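Local atomic coordinates of ancylostoma secreted protein 1 (Necator americanus, PDB entry 3NT8), a protein that is a secreted two-CAP-domain protein associated with the transition of infective hookworm larvae to parasitism. Residues Val99-Thr103 with Phe147-Met152; Trp106-Tyr112 with Gly168-Ala172. One frame throughout, in Å; residues are numbered along the deposited sequence.

Contact 1: residues Val99-Thr103 with Phe147-Met152; sequences VAQNT and FAFSNM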
# COMPACT_ATOMS: atom_id res chain seq x y z
N VAL A 99 -7.00 3.18 -9.70
CA VAL A 99 -8.12 2.95 -8.78
C VAL A 99 -8.53 1.48 -8.64
O VAL A 99 -8.29 0.66 -9.55
CB VAL A 99 -9.38 3.78 -9.19
CG1 VAL A 99 -9.12 5.32 -8.99
CG2 VAL A 99 -9.81 3.41 -10.66
N ALA A 100 -9.14 1.17 -7.49
CA ALA A 100 -9.81 -0.10 -7.29
C ALA A 100 -11.32 0.09 -7.60
O ALA A 100 -11.84 1.17 -7.53
CB ALA A 100 -9.58 -0.57 -5.87
N GLN A 101 -12.00 -0.98 -7.95
CA GLN A 101 -13.37 -0.89 -8.36
C GLN A 101 -14.29 -1.91 -7.68
O GLN A 101 -13.95 -3.06 -7.56
CB GLN A 101 -13.49 -1.04 -9.89
CG GLN A 101 -14.91 -0.98 -10.42
CD GLN A 101 -14.96 -1.02 -11.94
OE1 GLN A 101 -13.97 -1.35 -12.61
NE2 GLN A 101 -16.10 -0.73 -12.47
N ASN A 102 -15.46 -1.44 -7.29
CA ASN A 102 -16.55 -2.23 -6.79
C ASN A 102 -17.71 -2.15 -7.78
O ASN A 102 -18.02 -1.07 -8.29
CB ASN A 102 -17.00 -1.65 -5.45
CG ASN A 102 -16.33 -2.31 -4.25
OD1 ASN A 102 -15.60 -3.27 -4.38
ND2 ASN A 102 -16.58 -1.76 -3.06
N THR A 103 -18.37 -3.28 -8.02
CA THR A 103 -19.37 -3.37 -9.07
C THR A 103 -20.53 -4.33 -8.71
O THR A 103 -20.35 -5.35 -7.96
CB THR A 103 -18.73 -3.77 -10.47
OG1 THR A 103 -19.73 -3.63 -11.47
CG2 THR A 103 -18.25 -5.22 -10.46
N PHE A 147 -13.60 -8.87 -0.62
CA PHE A 147 -13.16 -7.98 -1.69
C PHE A 147 -13.84 -6.63 -1.67
O PHE A 147 -13.19 -5.57 -1.72
CB PHE A 147 -13.40 -8.60 -3.04
CG PHE A 147 -12.97 -7.71 -4.18
CD1 PHE A 147 -11.62 -7.58 -4.53
CD2 PHE A 147 -13.91 -6.97 -4.89
CE1 PHE A 147 -11.21 -6.74 -5.57
CE2 PHE A 147 -13.50 -6.13 -5.95
CZ PHE A 147 -12.16 -6.01 -6.26
N ALA A 148 -15.16 -6.66 -1.67
CA ALA A 148 -15.94 -5.47 -1.81
C ALA A 148 -15.90 -4.62 -0.52
O ALA A 148 -15.85 -3.42 -0.62
CB ALA A 148 -17.41 -5.87 -2.22
N PHE A 149 -15.85 -5.25 0.65
CA PHE A 149 -15.71 -4.58 1.93
C PHE A 149 -14.37 -3.89 2.09
O PHE A 149 -14.36 -2.78 2.60
CB PHE A 149 -15.97 -5.58 3.09
CG PHE A 149 -15.58 -5.06 4.48
CD1 PHE A 149 -16.45 -4.24 5.20
CD2 PHE A 149 -14.35 -5.40 5.08
CE1 PHE A 149 -16.12 -3.75 6.48
CE2 PHE A 149 -13.99 -4.93 6.39
CZ PHE A 149 -14.87 -4.10 7.09
N SER A 150 -13.28 -4.50 1.61
CA SER A 150 -11.92 -3.97 1.67
C SER A 150 -11.71 -2.62 0.98
O SER A 150 -11.08 -1.73 1.57
CB SER A 150 -10.88 -5.00 1.20
OG SER A 150 -10.81 -5.15 -0.21
N ASN A 151 -12.31 -2.44 -0.21
CA ASN A 151 -12.33 -1.15 -0.90
C ASN A 151 -13.10 -0.09 -0.17
O ASN A 151 -12.69 1.05 -0.15
CB ASN A 151 -12.83 -1.22 -2.38
CG ASN A 151 -12.02 -2.19 -3.22
OD1 ASN A 151 -10.81 -2.19 -3.12
ND2 ASN A 151 -12.69 -3.08 -3.98
N MET A 152 -14.19 -0.47 0.48
CA MET A 152 -15.02 0.51 1.20
C MET A 152 -14.32 1.03 2.46
O MET A 152 -14.46 2.21 2.79
CB MET A 152 -16.39 -0.07 1.54
CG MET A 152 -17.20 -0.47 0.35
SD MET A 152 -18.97 -0.81 0.69
CE MET A 152 -19.52 0.76 1.40
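The side-chain amide of N102 accepts a bond from N151 and donates one to A148 O, both on helix 147-153. N151 ND2 reaches N102 OD1 at 2.9 Å on a nearly straight path (168°). The acceptor lies in the amide plane of N151; the two amide planes are 59° apart, and the donor stands well above the carbonyl plane of N102, not on a lone pair. At its other end N102 ND2 donates to A148 O at 3.0 Å, almost within its own amide plane, and it also has a weak bond to Y177 OH. Held at both ends, the N102 amide has its rotation fixed. These bonds tie strand 100-107, at one edge of the sheet, to helix 147-153, an arrangement in keeping with the alpha-beta-alpha sandwich of the CAP fold; N102 O is taken up by S174 OG on the neighbouring strand. The remaining contacts are van der Waals. With CG anti to the backbone N (chi1 179°), F147 sends its ring edge toward the strand, CE2 lying 3.5 Å from Q101 O, while N151 ND2 sits over the rim of one ring face. A100 CB abuts N151 OD1 at 3.4 Å. M152 CG passes 3.7 Å from N102 ND2, the two side chains crossing at about a right angle, and W126 of helix 119-127 touches N102 and M152.

Contact 2: residues Trp106-Tyr112 with Gly168-Ala172; sequences WSSSGGY and GTKLA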
# COMPACT_ATOMS: atom_id res chain seq x y z
N TRP A 106 -27.88 -5.39 -11.40
CA TRP A 106 -29.26 -5.78 -11.12
C TRP A 106 -30.05 -6.07 -12.38
O TRP A 106 -29.85 -5.43 -13.43
CB TRP A 106 -29.98 -4.68 -10.34
CG TRP A 106 -29.32 -4.30 -9.09
CD1 TRP A 106 -28.39 -3.31 -8.91
CD2 TRP A 106 -29.54 -4.88 -7.82
NE1 TRP A 106 -28.00 -3.27 -7.59
CE2 TRP A 106 -28.69 -4.21 -6.90
CE3 TRP A 106 -30.37 -5.91 -7.35
CZ2 TRP A 106 -28.66 -4.53 -5.55
CZ3 TRP A 106 -30.34 -6.23 -6.00
CH2 TRP A 106 -29.48 -5.54 -5.11
N SER A 107 -30.97 -7.04 -12.30
CA SER A 107 -31.88 -7.28 -13.40
C SER A 107 -33.30 -7.26 -12.92
O SER A 107 -33.63 -7.75 -11.84
CB SER A 107 -31.58 -8.58 -14.15
OG SER A 107 -30.33 -8.53 -14.80
N SER A 108 -34.15 -6.66 -13.73
CA SER A 108 -35.58 -6.70 -13.46
C SER A 108 -36.31 -6.46 -14.75
O SER A 108 -35.91 -5.59 -15.53
CB SER A 108 -35.96 -5.65 -12.42
OG SER A 108 -37.37 -5.56 -12.27
N SER A 109 -37.38 -7.22 -14.96
CA SER A 109 -38.19 -7.21 -16.18
C SER A 109 -39.03 -5.96 -16.28
O SER A 109 -39.54 -5.62 -17.37
CB SER A 109 -39.11 -8.43 -16.22
OG SER A 109 -39.96 -8.46 -15.07
N GLY A 110 -39.18 -5.28 -15.14
CA GLY A 110 -39.90 -4.01 -15.07
C GLY A 110 -39.07 -2.75 -15.32
O GLY A 110 -39.61 -1.64 -15.35
N GLY A 111 -37.77 -2.93 -15.52
CA GLY A 111 -36.87 -1.79 -15.70
C GLY A 111 -36.57 -1.02 -14.40
O GLY A 111 -36.77 -1.51 -13.31
N TYR A 112 -36.09 0.23 -14.53
CA TYR A 112 -35.60 0.98 -13.37
C TYR A 112 -35.98 2.46 -13.52
O TYR A 112 -35.14 3.30 -13.95
CB TYR A 112 -34.08 0.76 -13.19
CG TYR A 112 -33.72 -0.68 -12.79
CD1 TYR A 112 -33.99 -1.15 -11.52
CD2 TYR A 112 -33.09 -1.54 -13.70
CE1 TYR A 112 -33.67 -2.42 -11.14
CE2 TYR A 112 -32.73 -2.82 -13.31
CZ TYR A 112 -33.05 -3.26 -12.03
OH TYR A 112 -32.77 -4.52 -11.60
N GLY A 168 -31.98 -0.54 -20.14
CA GLY A 168 -33.27 -1.23 -20.30
C GLY A 168 -33.76 -1.96 -19.07
O GLY A 168 -34.50 -1.40 -18.28
N THR A 169 -33.37 -3.22 -18.92
CA THR A 169 -33.85 -4.08 -17.80
C THR A 169 -32.69 -4.41 -16.88
O THR A 169 -32.79 -5.27 -15.99
CB THR A 169 -34.50 -5.43 -18.28
OG1 THR A 169 -33.68 -6.02 -19.29
CG2 THR A 169 -35.91 -5.22 -18.84
N LYS A 170 -31.57 -3.73 -17.11
CA LYS A 170 -30.37 -4.01 -16.38
C LYS A 170 -29.84 -2.71 -15.75
O LYS A 170 -29.88 -1.66 -16.35
CB LYS A 170 -29.34 -4.65 -17.32
CG LYS A 170 -28.01 -5.07 -16.68
CD LYS A 170 -27.26 -6.07 -17.62
CE LYS A 170 -26.13 -6.93 -16.96
NZ LYS A 170 -25.11 -6.06 -16.23
N LEU A 171 -29.32 -2.81 -14.53
CA LEU A 171 -28.77 -1.64 -13.82
C LEU A 171 -27.39 -1.97 -13.28
O LEU A 171 -27.22 -2.92 -12.58
CB LEU A 171 -29.68 -1.22 -12.66
CG LEU A 171 -29.16 -0.07 -11.76
CD1 LEU A 171 -29.20 1.29 -12.43
CD2 LEU A 171 -29.98 0.01 -10.53
N ALA A 172 -26.42 -1.16 -13.62
CA ALA A 172 -25.11 -1.39 -13.04
C ALA A 172 -24.82 -0.21 -12.11
O ALA A 172 -25.11 0.96 -12.47
CB ALA A 172 -24.06 -1.52 -14.15
O HOH W 1 -35.58 1.05 -17.36
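Within the CAP-domain sheet, strands 100-107 and 170-177 are antiparallel neighbours, and this contact is the end of their pairing, where the first strand runs out into a type I turn, S108 to G111. W106 and L171 form a hydrogen-bonded pair: W106 N donates to L171 O at 2.8 Å, and L171 N returns a bond to W106 O at 2.9 Å. S107 and K170 follow as a non-hydrogen-bonded pair. One further bond, S108 N to T169 O at 3.0 Å, extends beyond this last strand pair, without a return bond. The T169 side chain lies against S108 O instead: CB makes a tight approach of 3.1 Å, and CG2, anti to the carbonyl carbon of T169, rests against the same oxygen.

On the face that carries W106 and L171, the two side chains lie alongside and point the same way, with W106 CD1 4.0 Å from L171 CD2. W106 NE1 bonds to T122 OG1, and K118 makes a cation-pi contact with the indole. The turn brings Y112 back over the strand: with CG beside its backbone N (chi1 -67°), the ring presents a face to L171 CB, which stands 3.8 Å from the centroid in a CH-pi contact, toward the rim. V166 of strand 159-167 touches both residues. K170, on the other face with S107, directs NZ to S105 OG. Where the turn returns alongside G168, a water accepts from Y112 N at 3.0 Å and donates to G168 O at 2.8 Å. The polar part of the contact is thus almost all main chain, with one water, while the side chains of W106, L171 and Y112 add apolar and CH-pi packing on one face.

Overall arrangement
Both contacts use strand 100-107 of the first CAP domain, but near opposite ends of it, their centres about 23 Å apart. Contact 1 is the partly buried one and joins the strand to a helix through side-chain amides, in which the buried N102 amide bonds to N151 and to a helix carbonyl. Contact 2 is a surface contact far from the centre of the chain, strand against strand, held by main-chain bonds, apolar packing and a bridging water. Strand 170-177 connects the two places: it supplies half of contact 2, and further along it pairs with the part of strand 100-107 used in contact 1, where the side chain of Y177 touches N151 and M152.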